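Local coordinates for subclass B3 metallo-beta-lactamase (Sphingobium indicum, PDB 7LUU), which probably hydrolyses the beta-lactam ring of antibiotics at an active site that holds two zinc ions, at residues 115-120 against 139-144; 217-222 against 259-264; 234-239 against 295-300. All coordinates share one frame; numbering follows the deposited sequence.

Contact 1: 115-120 against 139-144; sequences IKFILS and GATVVA. With GOL (glycerol), chain P.
Two parallel strands of the N-terminal sheet of the metallo-beta-lactamase alpha-beta/beta-alpha sandwich meet here, with F117 beside T141, I118 beside V142 and L119 beside V143. The link between them includes helices 125-128 and 131-138, so the pairing closes a right-handed beta-alpha-beta crossover. Strand 115-119 leads through S120 toward the zinc ligand E122. Four backbone hydrogen bonds join the strands. T141 N donates to K116 O from above the carbonyl plane, at 3.0 Å. I118 N then donates to T141 O, and V143 N reaches I118 O at 2.7 Å. S120 N closes the series on V143 O, where the N-H...O angle falls to 143°.

F117, T141, L119 and V143 share one face of the sheet. The F117 ring lies alongside T141, and CD1 meets V143 CG2 obliquely at 3.5 Å. V143 CG1 is anti to the backbone N (chi1 -177°), which leaves CG2 beside that N, facing both F117 and L119. L119 CD2 packs on V143 CB at 3.6 Å. Strand 184-187 of the second sheet covers this face through L185 and I187. On the face of I118 and V142, helix 131-138 packs through L134 and I131. A140 CB sits near the start of the pair, 3.8 Å from I118 CG1.

A glycerol, probably from the crystallisation liquor, bridges the outer end. Its O2 donates to G139 O. Its O1 lies above one face of the F117 ring, toward the rim, and donates to K116 O at 2.8 Å, giving that carbonyl a second donor beside T141 N.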
loop_
_atom_site.group_PDB
_atom_site.type_symbol
_atom_site.label_atom_id
_atom_site.label_comp_id
_atom_site.label_asym_id
_atom_site.label_seq_id
_atom_site.Cartn_x
_atom_site.Cartn_y
_atom_site.Cartn_z
ATOM N N ILE A 115 -15.721 -8.079 -4.565
ATOM C CA ILE A 115 -14.337 -7.935 -4.108
ATOM C C ILE A 115 -14.072 -9.063 -3.119
ATOM O O ILE A 115 -14.752 -9.185 -2.083
ATOM C CB ILE A 115 -14.104 -6.555 -3.452
ATOM C CG1 ILE A 115 -14.271 -5.452 -4.524
ATOM C CG2 ILE A 115 -12.669 -6.509 -2.823
ATOM C CD1 ILE A 115 -14.417 -4.029 -3.955
ATOM N N LYS A 116 -13.119 -9.914 -3.467
ATOM C CA LYS A 116 -12.811 -11.099 -2.690
ATOM C C LYS A 116 -11.643 -10.873 -1.733
ATOM O O LYS A 116 -11.557 -11.543 -0.706
ATOM C CB LYS A 116 -12.433 -12.242 -3.647
ATOM C CG LYS A 116 -13.666 -12.667 -4.519
ATOM C CD LYS A 116 -14.840 -13.161 -3.636
ATOM C CE LYS A 116 -16.287 -13.533 -4.295
ATOM N NZ LYS A 116 -17.540 -12.847 -3.652
ATOM N N PHE A 117 -10.715 -10.013 -2.103
ATOM C CA PHE A 117 -9.515 -9.782 -1.289
ATOM C C PHE A 117 -9.196 -8.300 -1.296
ATOM O O PHE A 117 -9.362 -7.628 -2.318
ATOM C CB PHE A 117 -8.276 -10.529 -1.823
ATOM C CG PHE A 117 -8.398 -12.020 -1.728
ATOM C CD1 PHE A 117 -8.236 -12.655 -0.501
ATOM C CD2 PHE A 117 -8.672 -12.757 -2.848
ATOM C CE1 PHE A 117 -8.382 -14.030 -0.411
ATOM C CE2 PHE A 117 -8.832 -14.134 -2.775
ATOM C CZ PHE A 117 -8.668 -14.775 -1.530
ATOM N N ILE A 118 -8.662 -7.809 -0.169
ATOM C CA ILE A 118 -8.114 -6.466 -0.075
ATOM C C ILE A 118 -6.668 -6.653 0.375
ATOM O O ILE A 118 -6.409 -7.189 1.476
ATOM C CB ILE A 118 -8.912 -5.595 0.924
ATOM C CG1 ILE A 118 -10.389 -5.429 0.482
ATOM C CG2 ILE A 118 -8.236 -4.191 1.065
ATOM C CD1 ILE A 118 -11.278 -5.036 1.725
ATOM N N LEU A 119 -5.715 -6.261 -0.484
ATOM C CA LEU A 119 -4.285 -6.393 -0.136
ATOM C C LEU A 119 -3.826 -5.126 0.608
ATOM O O LEU A 119 -4.255 -4.033 0.292
ATOM C CB LEU A 119 -3.435 -6.591 -1.417
ATOM C CG LEU A 119 -4.048 -7.618 -2.396
ATOM C CD1 LEU A 119 -3.005 -7.774 -3.529
ATOM C CD2 LEU A 119 -4.380 -8.973 -1.807
ATOM N N SER A 120 -2.958 -5.269 1.610
ATOM C CA SER A 120 -2.525 -4.124 2.431
ATOM C C SER A 120 -1.011 -3.914 2.314
ATOM O O SER A 120 -0.247 -4.833 2.627
ATOM C CB SER A 120 -2.923 -4.361 3.895
ATOM O OG SER A 120 -2.364 -3.369 4.757
ATOM N N GLY A 139 -17.329 -8.251 2.168
ATOM C CA GLY A 139 -17.056 -9.601 2.604
ATOM C C GLY A 139 -15.668 -10.080 2.253
ATOM O O GLY A 139 -15.338 -11.246 2.537
ATOM N N ALA A 140 -14.828 -9.186 1.751
ATOM C CA ALA A 140 -13.482 -9.552 1.350
ATOM C C ALA A 140 -12.624 -9.990 2.550
ATOM O O ALA A 140 -12.765 -9.485 3.663
ATOM C CB ALA A 140 -12.785 -8.369 0.621
ATOM N N THR A 141 -11.604 -10.805 2.238
ATOM C CA THR A 141 -10.541 -11.166 3.149
ATOM C C THR A 141 -9.392 -10.192 2.959
ATOM O O THR A 141 -9.039 -9.896 1.823
ATOM C CB THR A 141 -10.061 -12.591 2.851
ATOM O OG1 THR A 141 -11.110 -13.466 3.314
ATOM C CG2 THR A 141 -8.781 -12.931 3.695
ATOM N N VAL A 142 -8.810 -9.714 4.080
ATOM C CA VAL A 142 -7.704 -8.764 4.018
ATOM C C VAL A 142 -6.416 -9.539 4.028
ATOM O O VAL A 142 -6.246 -10.458 4.850
ATOM C CB VAL A 142 -7.776 -7.790 5.214
ATOM C CG1 VAL A 142 -6.601 -6.768 5.116
ATOM C CG2 VAL A 142 -9.083 -7.069 5.146
ATOM N N VAL A 143 -5.479 -9.135 3.178
ATOM C CA VAL A 143 -4.259 -9.920 2.963
ATOM C C VAL A 143 -3.071 -9.044 3.269
ATOM O O VAL A 143 -3.003 -7.915 2.781
ATOM C CB VAL A 143 -4.178 -10.390 1.503
ATOM C CG1 VAL A 143 -2.937 -11.264 1.354
ATOM C CG2 VAL A 143 -5.449 -11.156 1.059
ATOM N N ALA A 144 -2.125 -9.556 4.086
ATOM C CA ALA A 144 -0.986 -8.727 4.505
ATOM C C ALA A 144 0.204 -9.624 4.838
ATOM O O ALA A 144 0.092 -10.847 4.886
ATOM C CB ALA A 144 -1.317 -7.869 5.730
HETATM C C1 GOL P . -13.512 -14.999 -0.041
HETATM O O1 GOL P . -12.395 -14.235 -0.485
HETATM C C2 GOL P . -14.901 -14.216 -0.286
HETATM O O2 GOL P . -14.813 -12.834 -0.199
HETATM C C3 GOL P . -15.997 -14.827 0.690
HETATM O O3 GOL P . -17.244 -14.636 0.060
#

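Contact 2: 217-222 against 259-264; sequences CKAIVF and KCDILI
K259 and A219 touch where a beta-alpha-beta unit returns to its sheet: strand 216-223, helix 242-257 and strand 262-265, with the two strands parallel. K259 lays CG on A219 CB at 3.6 Å. A water donates hydrogen bonds to both K259 O and I220 O. C260 follows, with CB 4.0 Å from V221 CG2, and its SG forms a disulfide with C283 of helix 282-300.

D261 grips A219 twice. Its OD2 accepts from A219 N at 2.9 Å through the anti lone pair, with an almost straight N-H...O angle of 175°. Its own N donates to A219 O in the carbonyl plane. The D261 CG stands beside the backbone N (chi1 -69°), which brings the carboxylate back to the edge of strand 217-222. I262 N adds a second donor to A219 O at 3.1 Å, and I262 O accepts from V221 N. The I262 side chain lies alongside I220, and its CD1 meets K218 CD at 3.6 Å, the two side chains crossing at about a right angle.

L263 faces the other way, on the V221 side, where C283 and Y286 of helix 282-300 pack. I264 N donates to V221 O nearly along the C=O axis. F222 ends the pair near the zinc ligand H127. The I264 CD1 reaches back to I220 CG2, while I264 CG2 approaches the F222 ring obliquely, 3.7 Å from CD2.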
loop_
_atom_site.group_PDB
_atom_site.type_symbol
_atom_site.label_atom_id
_atom_site.label_comp_id
_atom_site.label_asym_id
_atom_site.label_seq_id
_atom_site.Cartn_x
_atom_site.Cartn_y
_atom_site.Cartn_z
ATOM N N CYS A 217 1.263 -8.460 -22.339
ATOM C CA CYS A 217 1.136 -8.391 -20.898
ATOM C C CYS A 217 2.153 -7.405 -20.359
ATOM O O CYS A 217 3.235 -7.233 -20.923
ATOM C CB CYS A 217 1.377 -9.700 -20.186
ATOM S SG CYS A 217 0.179 -11.033 -20.755
ATOM N N LYS A 218 1.774 -6.753 -19.269
ATOM C CA LYS A 218 2.679 -5.832 -18.577
ATOM C C LYS A 218 2.761 -6.244 -17.126
ATOM O O LYS A 218 1.739 -6.571 -16.509
ATOM C CB LYS A 218 2.222 -4.390 -18.597
ATOM C CG LYS A 218 2.307 -3.779 -20.002
ATOM C CD LYS A 218 1.957 -2.254 -19.879
ATOM C CE LYS A 218 1.794 -1.560 -21.220
ATOM N NZ LYS A 218 3.184 -1.431 -21.752
ATOM N N ALA A 219 3.954 -6.189 -16.581
ATOM C CA ALA A 219 4.201 -6.474 -15.180
ATOM C C ALA A 219 3.938 -5.228 -14.344
ATOM O O ALA A 219 4.644 -4.210 -14.505
ATOM C CB ALA A 219 5.652 -6.898 -15.009
ATOM N N ILE A 220 2.905 -5.271 -13.485
ATOM C CA ILE A 220 2.550 -4.113 -12.666
ATOM C C ILE A 220 3.093 -4.345 -11.252
ATOM O O ILE A 220 3.000 -5.456 -10.682
ATOM C CB ILE A 220 1.018 -3.924 -12.614
ATOM C CG1 ILE A 220 0.491 -3.723 -14.068
ATOM C CG2 ILE A 220 0.675 -2.738 -11.770
ATOM C CD1 ILE A 220 -1.079 -3.479 -14.051
ATOM N N VAL A 221 3.612 -3.278 -10.640
ATOM C CA VAL A 221 4.057 -3.321 -9.263
ATOM C C VAL A 221 3.288 -2.253 -8.498
ATOM O O VAL A 221 3.365 -1.081 -8.866
ATOM C CB VAL A 221 5.560 -3.010 -9.175
ATOM C CG1 VAL A 221 6.026 -2.941 -7.696
ATOM C CG2 VAL A 221 6.312 -4.146 -9.889
ATOM N N PHE A 222 2.629 -2.643 -7.384
ATOM C CA PHE A 222 2.025 -1.674 -6.471
ATOM C C PHE A 222 2.958 -1.632 -5.287
ATOM O O PHE A 222 2.996 -2.593 -4.488
ATOM C CB PHE A 222 0.607 -2.116 -6.091
ATOM C CG PHE A 222 -0.186 -1.031 -5.325
ATOM C CD1 PHE A 222 0.271 -0.581 -4.103
ATOM C CD2 PHE A 222 -1.337 -0.433 -5.891
ATOM C CE1 PHE A 222 -0.445 0.349 -3.389
ATOM C CE2 PHE A 222 -2.074 0.495 -5.167
ATOM C CZ PHE A 222 -1.629 0.903 -3.924
ATOM N N LYS A 259 10.468 -7.292 -12.158
ATOM C CA LYS A 259 9.997 -6.904 -13.471
ATOM C C LYS A 259 8.900 -5.874 -13.208
ATOM O O LYS A 259 7.970 -6.106 -12.413
ATOM C CB LYS A 259 9.433 -8.111 -14.230
ATOM C CG LYS A 259 9.101 -7.852 -15.677
ATOM C CD LYS A 259 10.383 -7.544 -16.396
ATOM C CE LYS A 259 10.257 -7.509 -17.901
ATOM N NZ LYS A 259 11.632 -7.275 -18.463
ATOM N N CYS A 260 9.024 -4.771 -13.884
ATOM C CA CYS A 260 8.307 -3.582 -13.448
ATOM C C CYS A 260 8.098 -2.716 -14.677
ATOM O O CYS A 260 8.852 -1.759 -14.976
ATOM C CB CYS A 260 9.168 -2.880 -12.405
ATOM S SG CYS A 260 8.530 -1.239 -11.902
ATOM N N ASP A 261 7.069 -3.075 -15.448
ATOM C CA ASP A 261 6.680 -2.259 -16.574
ATOM C C ASP A 261 5.831 -1.069 -16.139
ATOM O O ASP A 261 5.765 -0.037 -16.841
ATOM C CB ASP A 261 5.850 -3.094 -17.522
ATOM C CG ASP A 261 6.662 -4.166 -18.216
ATOM O OD1 ASP A 261 7.769 -3.847 -18.741
ATOM O OD2 ASP A 261 6.215 -5.354 -18.136
ATOM N N ILE A 262 5.099 -1.232 -15.026
ATOM C CA ILE A 262 4.243 -0.181 -14.529
ATOM C C ILE A 262 4.474 -0.128 -13.028
ATOM O O ILE A 262 4.442 -1.182 -12.378
ATOM C CB ILE A 262 2.773 -0.469 -14.843
ATOM C CG1 ILE A 262 2.542 -0.274 -16.329
ATOM C CG2 ILE A 262 1.815 0.514 -14.016
ATOM C CD1 ILE A 262 1.087 -0.708 -16.726
ATOM N N LEU A 263 4.686 1.087 -12.487
ATOM C CA LEU A 263 4.875 1.284 -11.040
ATOM C C LEU A 263 3.744 2.148 -10.521
ATOM O O LEU A 263 3.547 3.284 -10.995
ATOM C CB LEU A 263 6.236 1.989 -10.792
ATOM C CG LEU A 263 6.391 2.487 -9.340
ATOM C CD1 LEU A 263 6.386 1.311 -8.328
ATOM C CD2 LEU A 263 7.637 3.328 -9.225
ATOM N N ILE A 264 2.977 1.614 -9.576
ATOM C CA ILE A 264 1.978 2.406 -8.828
ATOM C C ILE A 264 2.536 2.565 -7.433
ATOM O O ILE A 264 2.770 1.560 -6.768
ATOM C CB ILE A 264 0.625 1.685 -8.755
ATOM C CG1 ILE A 264 0.026 1.487 -10.151
ATOM C CG2 ILE A 264 -0.364 2.522 -7.865
ATOM C CD1 ILE A 264 -1.055 0.387 -10.180
HETATM O O HOH W 1 5.061 -7.371 -11.933
#

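Contact 3: 234-239 against 295-300; sequences YRFTAP and AKRLAE
The F236 ring meets two flat groups, the Y234 ring over one face and the R297 guanidinium at its edge. Y234 CE2 lies over the centre of F236, 3.6 Å above its plane. F236 CD1 in turn lies in plane at the edge of Y234. This is a T-shaped arrangement, with the edge of Y234 on the face of F236. The guanidinium is turned 88° to the F236 ring. F236 CD1 sits 3.4 Å above one face of that group, toward the rim, and is 3.5 Å from R297 CZ. Y234 O lies near the guanidinium plane, 2.9 Å from R297 NH2. R297 NH2 is hydrogen-bonded to S230 OG.

The loop between strand 216-223 and helix 242-257 packs here on the last turns of the C-terminal helix 282-300. It makes a type I turn from R235 to A238. R297 leaves the helix with CG anti to the backbone N and bends at chi2 (61°), which carries CG within 3.7 Å of F236 CD1. Beside it, L298 CD2 touches T237 CG2 at 3.7 Å and also F236 CB.

E301, just beyond the helical segment, forms a salt bridge with R297 NE and accepts from T237 OG1 and F236 N. R235 NH1 donates to Y234 O and stands 4.5 Å from R297 NH2. Two like charges therefore gather by one carbonyl, and the E301 carboxylate probably offsets part of their repulsion.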
loop_
_atom_site.group_PDB
_atom_site.type_symbol
_atom_site.label_atom_id
_atom_site.label_comp_id
_atom_site.label_asym_id
_atom_site.label_seq_id
_atom_site.Cartn_x
_atom_site.Cartn_y
_atom_site.Cartn_z
ATOM N N TYR A 234 12.685 8.994 17.439
ATOM C CA TYR A 234 13.145 7.743 16.847
ATOM C C TYR A 234 14.480 7.943 16.149
ATOM O O TYR A 234 14.695 8.956 15.476
ATOM C CB TYR A 234 12.149 7.235 15.822
ATOM C CG TYR A 234 12.471 5.891 15.209
ATOM C CD1 TYR A 234 12.156 4.708 15.899
ATOM C CD2 TYR A 234 13.116 5.806 13.972
ATOM C CE1 TYR A 234 12.434 3.459 15.320
ATOM C CE2 TYR A 234 13.421 4.568 13.379
ATOM C CZ TYR A 234 13.054 3.395 14.079
ATOM O OH TYR A 234 13.326 2.178 13.507
ATOM N N ARG A 235 15.379 6.958 16.276
ATOM C CA ARG A 235 16.644 7.048 15.553
ATOM C C ARG A 235 16.818 5.813 14.696
ATOM O O ARG A 235 16.947 4.690 15.213
ATOM C CB ARG A 235 17.835 7.172 16.496
ATOM C CG ARG A 235 17.711 8.443 17.384
ATOM C CD ARG A 235 18.013 9.706 16.516
ATOM N NE ARG A 235 17.934 10.889 17.369
ATOM C CZ ARG A 235 16.826 11.616 17.515
ATOM N NH1 ARG A 235 15.705 11.259 16.863
ATOM N NH2 ARG A 235 16.825 12.688 18.330
ATOM N N PHE A 236 16.934 6.032 13.390
ATOM C CA PHE A 236 17.273 4.915 12.498
ATOM C C PHE A 236 18.663 4.386 12.725
ATOM O O PHE A 236 18.942 3.232 12.334
ATOM C CB PHE A 236 17.142 5.375 11.033
ATOM C CG PHE A 236 15.696 5.542 10.559
ATOM C CD1 PHE A 236 15.059 6.805 10.698
ATOM C CD2 PHE A 236 15.022 4.498 9.941
ATOM C CE1 PHE A 236 13.721 6.980 10.218
ATOM C CE2 PHE A 236 13.673 4.637 9.499
ATOM C CZ PHE A 236 13.054 5.881 9.621
ATOM N N THR A 237 19.562 5.211 13.306
ATOM C CA THR A 237 20.925 4.774 13.590
ATOM C C THR A 237 21.068 4.043 14.933
ATOM O O THR A 237 22.189 3.604 15.258
ATOM C CB THR A 237 21.905 5.974 13.565
ATOM O OG1 THR A 237 21.465 6.992 14.463
ATOM C CG2 THR A 237 21.970 6.534 12.135
ATOM N N ALA A 238 19.983 3.869 15.696
ATOM C CA ALA A 238 20.088 3.155 16.960
ATOM C C ALA A 238 20.278 1.668 16.679
ATOM O O ALA A 238 19.718 1.144 15.717
ATOM C CB ALA A 238 18.861 3.376 17.815
ATOM N N PRO A 239 21.049 0.954 17.496
ATOM C CA PRO A 239 21.157 -0.496 17.266
ATOM C C PRO A 239 19.812 -1.206 17.232
ATOM O O PRO A 239 19.649 -2.138 16.419
ATOM C CB PRO A 239 22.029 -0.965 18.437
ATOM C CG PRO A 239 22.932 0.239 18.696
ATOM C CD PRO A 239 22.055 1.452 18.475
ATOM N N ALA A 295 19.848 7.869 3.234
ATOM C CA ALA A 295 21.216 8.329 3.474
ATOM C C ALA A 295 21.208 9.696 4.133
ATOM O O ALA A 295 22.062 10.000 5.002
ATOM C CB ALA A 295 21.993 8.388 2.139
ATOM N N LYS A 296 20.334 10.577 3.647
ATOM C CA LYS A 296 20.262 11.922 4.215
ATOM C C LYS A 296 19.811 11.858 5.679
ATOM O O LYS A 296 20.351 12.576 6.541
ATOM C CB LYS A 296 19.326 12.787 3.374
ATOM C CG LYS A 296 19.232 14.205 3.830
ATOM C CD LYS A 296 18.090 14.961 3.119
ATOM C CE LYS A 296 18.529 16.380 2.747
ATOM N NZ LYS A 296 17.548 17.393 3.245
ATOM N N ARG A 297 18.851 10.981 5.977
ATOM C CA ARG A 297 18.346 10.839 7.334
ATOM C C ARG A 297 19.427 10.290 8.269
ATOM O O ARG A 297 19.615 10.822 9.372
ATOM C CB ARG A 297 17.091 9.953 7.339
ATOM C CG ARG A 297 16.630 9.559 8.740
ATOM C CD ARG A 297 16.270 10.763 9.589
ATOM N NE ARG A 297 15.959 10.311 10.956
ATOM C CZ ARG A 297 14.725 10.246 11.476
ATOM N NH1 ARG A 297 13.646 10.681 10.785
ATOM N NH2 ARG A 297 14.582 9.763 12.725
ATOM N N LEU A 298 20.157 9.242 7.832
ATOM C CA LEU A 298 21.236 8.679 8.655
ATOM C C LEU A 298 22.286 9.726 8.938
ATOM O O LEU A 298 22.821 9.807 10.050
ATOM C CB LEU A 298 21.846 7.459 7.973
ATOM C CG LEU A 298 20.926 6.260 7.691
ATOM C CD1 LEU A 298 21.771 5.189 6.998
ATOM C CD2 LEU A 298 20.361 5.672 8.934
ATOM N N ALA A 299 22.651 10.502 7.928
ATOM C CA ALA A 299 23.659 11.530 8.158
ATOM C C ALA A 299 23.141 12.560 9.155
ATOM O O ALA A 299 23.897 13.051 10.015
ATOM C CB ALA A 299 23.994 12.181 6.829
ATOM N N GLU A 300 21.858 12.929 9.029
ATOM C CA GLU A 300 21.267 13.902 9.946
ATOM C C GLU A 300 21.401 13.458 11.377
ATOM O O GLU A 300 21.655 14.281 12.268
ATOM C CB GLU A 300 19.766 14.111 9.653
ATOM C CG GLU A 300 19.535 14.954 8.422
ATOM C CD GLU A 300 18.056 14.959 7.941
ATOM O OE1 GLU A 300 17.233 14.091 8.381
ATOM O OE2 GLU A 300 17.742 15.829 7.087
#

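Overall arrangement
Contact 1 pairs parallel strands within one sheet of the sandwich, contact 2 within the other. Their centres lie 20 Å apart, with nearest atoms about 7 Å apart. Both run toward the zinc site: S120 of contact 1 and F222 of contact 2 each have side chains about 6 Å from that of H127, a zinc ligand, and about 10 Å from a zinc ion. The centre of contact 3 is about 34 Å from that of contact 1, on the opposite side of the chain's centre. Its F236 side chain is about 7 Å from that of the zinc ligand H200. The segments of contacts 2 and 3 alternate along the chain, though their nearest atoms are about 18 Å apart. Helix 282-300 connects them.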